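PDB 4ZO4: dephospho-CoA kinase from Campylobacter jejuni subsp. jejuni serotype O:2, which probably catalyses the last step of coenzyme A biosynthesis, the ATP-dependent phosphorylation of the 3'-hydroxyl group of dephospho-CoA. Local coordinates for residues A[113-118]-A[197-202]; A[151-154]-A[160-163]. All coordinates share one frame; numbering follows the deposited sequence.

The two contacts show how chemistry follows place in a P-loop kinase. Contact 1 belongs to the nucleotide-binding body: it joins strand 114-117 of the parallel sheet to the C-terminal helix 185-200, and its meeting side chains are apolar and mostly buried. Contact 2 lies farther out, in the pair of helices 144-151 and 155-172 inserted between strands 132-136 and 177-179; there a salt bridge and a leucine share a partly buried site beside neighbouring subunits. The contacts hold no helix or strand in common, and the centres of contact 1 and contact 2 are about 34 Å apart. No other subunit touches contact 1, whereas two approach contact 2.

Contact 1 (A[113-118]-A[197-202]); sequences AFFVEI and QEISKG
I199, on the last turn of the C-terminal helix, meets F115 and A113 on the strand segment 113-118, part of the five-stranded parallel sheet, of order 2-3-1-4-5, of a P-loop kinase fold. The contact is wholly apolar, with no hydrogen bond between the segments, and the two branches of I199 divide the work. The long branch carries CD1 to the edge of the F115 ring, in its plane, where it lies 3.8 Å from F115 CZ and almost as near to CE1. With CG of F115 anti to its carbonyl carbon (chi1 -64°), the ring runs out to meet the isoleucine from the opposite direction. The short branch serves the neighbouring position: I199 CG2 rests 3.9 Å from A113 CB.

Further aromatic contacts surround the same phenylalanine. F21 meets the F115 ring edge-to-face, and F8, from the adjacent strand, meets both F115 and I199. F115 also packs on I22 and A25 of helix 15-27, the helix that follows the P-loop; its side chain is about 9 Å from that of K18, a predicted ATP-binding residue.

The helix end is closed by a Schellman motif: G202 adopts positive phi (57°), and its N is 2.7 Å from I199 O.

Contact 2 (A[151-154]-A[160-163]); sequences DKLS and ARLD
R161 and D151 form a salt bridge inside a helix-loop-helix hairpin, in which helix 144-151 is followed by a short loop and then helix 155-172. The hairpin lies between strands 132-136 and 177-179, a position consistent with the LID region of related nucleoside monophosphate kinases.

In the first shell, one carboxylate oxygen meets one guanidinium nitrogen: D151 OD2 lies 2.5 Å from R161 NH1, a closeness that is doubtful at this resolution, while the other oxygen, OD1, is 3.7 Å from that same NH1. The aspartate approaches an edge of the guanidinium, with its CG in the guanidinium plane, but the two planar groups are turned 76° against each other. The N-H points poorly at its acceptor (118°), which makes the hydrogen bond weak, and a single-oxygen pairing is more likely than a flat, two-pronged grip. R161 sends CG anti to its backbone N and bends at chi3 (-142°), bringing its end across the aspartate. Along the way its aliphatic part passes L153, whose CD1 is 4.2 Å from R161 CD.

Farther out, L153 also packs on I147 of the preceding helix, which joins L144 in packing against L162. K52 of a second subunit lies against both L153 and R161, and E49 OE1 of that subunit is hydrogen-bonded to OG of S154, the N-cap residue of helix 155-172. L162 meets its counterpart in a third subunit.

What places D151 and L153 around the bend is the end of helix 144-151. K152 takes positive phi as the C-prime residue of a Schellman motif, in which K152 N bonds to Q149 O and L153 N to M148 O.

Contact 1 (A[113-118]-A[197-202])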
# COMPACT_ATOMS: atom_id res chain seq x y z
N ALA A 113 3.59 -31.66 -22.05
CA ALA A 113 3.84 -30.26 -21.70
C ALA A 113 2.63 -29.42 -22.01
O ALA A 113 1.95 -29.65 -23.04
CB ALA A 113 5.04 -29.71 -22.44
N PHE A 114 2.37 -28.45 -21.11
CA PHE A 114 1.26 -27.50 -21.21
C PHE A 114 1.63 -26.09 -20.67
O PHE A 114 2.55 -25.92 -19.87
CB PHE A 114 0.00 -28.05 -20.51
CG PHE A 114 0.10 -28.12 -19.01
CD1 PHE A 114 -0.45 -27.13 -18.20
CD2 PHE A 114 0.73 -29.20 -18.39
CE1 PHE A 114 -0.35 -27.20 -16.82
CE2 PHE A 114 0.83 -29.29 -17.00
CZ PHE A 114 0.28 -28.28 -16.22
N PHE A 115 0.86 -25.10 -21.13
CA PHE A 115 1.13 -23.68 -20.90
C PHE A 115 -0.05 -22.94 -20.23
O PHE A 115 -1.17 -22.90 -20.75
CB PHE A 115 1.55 -23.02 -22.22
CG PHE A 115 2.84 -23.58 -22.78
CD1 PHE A 115 4.06 -23.19 -22.22
CD2 PHE A 115 2.85 -24.51 -23.81
CE1 PHE A 115 5.25 -23.71 -22.69
CE2 PHE A 115 4.05 -25.04 -24.28
CZ PHE A 115 5.25 -24.64 -23.71
N VAL A 116 0.21 -22.37 -19.07
CA VAL A 116 -0.75 -21.52 -18.36
C VAL A 116 -0.46 -20.10 -18.79
O VAL A 116 0.53 -19.47 -18.35
CB VAL A 116 -0.58 -21.63 -16.82
CG1 VAL A 116 -1.60 -20.77 -16.10
CG2 VAL A 116 -0.67 -23.08 -16.34
N GLU A 117 -1.27 -19.58 -19.68
CA GLU A 117 -1.13 -18.18 -20.02
C GLU A 117 -1.47 -17.36 -18.77
O GLU A 117 -2.47 -17.65 -18.10
CB GLU A 117 -2.06 -17.83 -21.18
CG GLU A 117 -2.22 -16.34 -21.40
CD GLU A 117 -2.85 -16.01 -22.73
OE1 GLU A 117 -3.49 -16.90 -23.33
OE2 GLU A 117 -2.71 -14.84 -23.16
N ILE A 118 -0.66 -16.36 -18.43
CA ILE A 118 -0.92 -15.56 -17.21
C ILE A 118 -0.40 -14.12 -17.31
O ILE A 118 0.74 -13.90 -17.70
CB ILE A 118 -0.34 -16.27 -15.98
CG1 ILE A 118 -0.74 -15.58 -14.68
CG2 ILE A 118 1.17 -16.37 -16.06
CD1 ILE A 118 -0.33 -16.33 -13.42
N GLN A 197 9.84 -26.28 -29.20
CA GLN A 197 10.56 -27.49 -29.57
C GLN A 197 11.46 -27.98 -28.44
O GLN A 197 11.38 -29.13 -28.04
CB GLN A 197 11.44 -27.25 -30.79
CG GLN A 197 10.71 -27.15 -32.12
CD GLN A 197 11.68 -27.12 -33.30
OE1 GLN A 197 12.54 -26.22 -33.44
NE2 GLN A 197 11.55 -28.13 -34.17
N GLU A 198 12.33 -27.11 -27.92
CA GLU A 198 13.29 -27.50 -26.88
C GLU A 198 12.58 -28.09 -25.68
O GLU A 198 13.06 -29.02 -25.04
CB GLU A 198 14.12 -26.30 -26.43
CG GLU A 198 15.17 -25.82 -27.41
CD GLU A 198 16.46 -26.63 -27.36
OE1 GLU A 198 17.51 -26.01 -27.06
OE2 GLU A 198 16.42 -27.87 -27.60
N ILE A 199 11.44 -27.51 -25.37
CA ILE A 199 10.53 -28.06 -24.39
C ILE A 199 9.94 -29.38 -24.87
O ILE A 199 9.87 -30.33 -24.08
CB ILE A 199 9.41 -27.04 -24.11
CG1 ILE A 199 9.90 -25.98 -23.12
CG2 ILE A 199 8.16 -27.74 -23.57
CD1 ILE A 199 8.95 -24.81 -22.96
N SER A 200 9.48 -29.42 -26.13
CA SER A 200 8.85 -30.63 -26.73
C SER A 200 9.71 -31.91 -26.56
O SER A 200 9.17 -32.98 -26.24
CB SER A 200 8.54 -30.39 -28.22
OG SER A 200 7.76 -31.44 -28.78
N LYS A 201 11.02 -31.76 -26.72
CA LYS A 201 11.97 -32.84 -26.48
C LYS A 201 12.19 -33.14 -24.99
O LYS A 201 13.00 -34.01 -24.65
CB LYS A 201 13.32 -32.50 -27.12
CG LYS A 201 13.27 -32.12 -28.59
CD LYS A 201 14.65 -31.77 -29.14
CE LYS A 201 14.59 -31.38 -30.62
NZ LYS A 201 15.60 -32.09 -31.47
N GLY A 202 11.49 -32.44 -24.09
CA GLY A 202 11.84 -32.44 -22.67
C GLY A 202 13.28 -31.99 -22.40
O GLY A 202 13.85 -32.33 -21.36

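Contact 2 (A[151-154]-A[160-163])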
# COMPACT_ATOMS: atom_id res chain seq x y z
N ASP A 151 6.67 8.98 -27.23
CA ASP A 151 5.30 8.54 -26.99
C ASP A 151 4.34 9.70 -26.83
O ASP A 151 3.14 9.49 -26.68
CB ASP A 151 5.25 7.57 -25.79
CG ASP A 151 6.22 6.37 -25.95
OD1 ASP A 151 6.67 6.10 -27.09
OD2 ASP A 151 6.53 5.66 -24.95
N LYS A 152 4.85 10.94 -26.90
CA LYS A 152 4.03 12.18 -26.85
C LYS A 152 3.15 12.32 -25.59
O LYS A 152 1.93 12.53 -25.68
CB LYS A 152 3.16 12.31 -28.12
CG LYS A 152 3.60 13.40 -29.10
CD LYS A 152 4.66 12.91 -30.08
CE LYS A 152 5.27 14.07 -30.86
NZ LYS A 152 6.41 13.63 -31.71
N LEU A 153 3.77 12.22 -24.42
CA LEU A 153 3.01 12.24 -23.15
C LEU A 153 3.45 13.33 -22.20
O LEU A 153 4.51 13.90 -22.31
CB LEU A 153 3.13 10.89 -22.41
CG LEU A 153 2.91 9.60 -23.20
CD1 LEU A 153 3.80 8.49 -22.65
CD2 LEU A 153 1.44 9.19 -23.17
N SER A 154 2.57 13.62 -21.25
CA SER A 154 2.89 14.49 -20.13
C SER A 154 3.79 13.77 -19.13
O SER A 154 3.92 12.54 -19.13
CB SER A 154 1.60 14.90 -19.44
OG SER A 154 0.84 13.74 -19.14
N ALA A 160 3.98 6.99 -15.15
CA ALA A 160 3.23 5.74 -15.07
C ALA A 160 3.86 4.66 -15.95
O ALA A 160 4.09 3.50 -15.53
CB ALA A 160 1.82 5.98 -15.52
N ARG A 161 4.13 5.04 -17.19
CA ARG A 161 4.65 4.14 -18.12
C ARG A 161 6.00 3.65 -17.65
O ARG A 161 6.29 2.45 -17.69
CB ARG A 161 4.75 4.82 -19.48
CG ARG A 161 4.81 3.79 -20.58
CD ARG A 161 4.53 4.38 -21.93
NE ARG A 161 3.74 3.46 -22.74
CZ ARG A 161 3.63 3.57 -24.06
NH1 ARG A 161 4.28 4.53 -24.72
NH2 ARG A 161 2.89 2.70 -24.74
N LEU A 162 6.85 4.58 -17.24
CA LEU A 162 8.20 4.27 -16.75
C LEU A 162 8.19 3.35 -15.53
O LEU A 162 9.02 2.43 -15.40
CB LEU A 162 8.96 5.56 -16.37
CG LEU A 162 10.44 5.41 -16.01
CD1 LEU A 162 11.13 4.50 -16.99
CD2 LEU A 162 11.16 6.72 -16.07
N ASP A 163 7.30 3.64 -14.60
CA ASP A 163 7.24 2.82 -13.40
C ASP A 163 6.88 1.38 -13.72
O ASP A 163 7.39 0.46 -13.12
CB ASP A 163 6.23 3.39 -12.43
CG ASP A 163 6.75 4.62 -11.69
OD1 ASP A 163 7.99 4.76 -11.47
OD2 ASP A 163 5.89 5.45 -11.33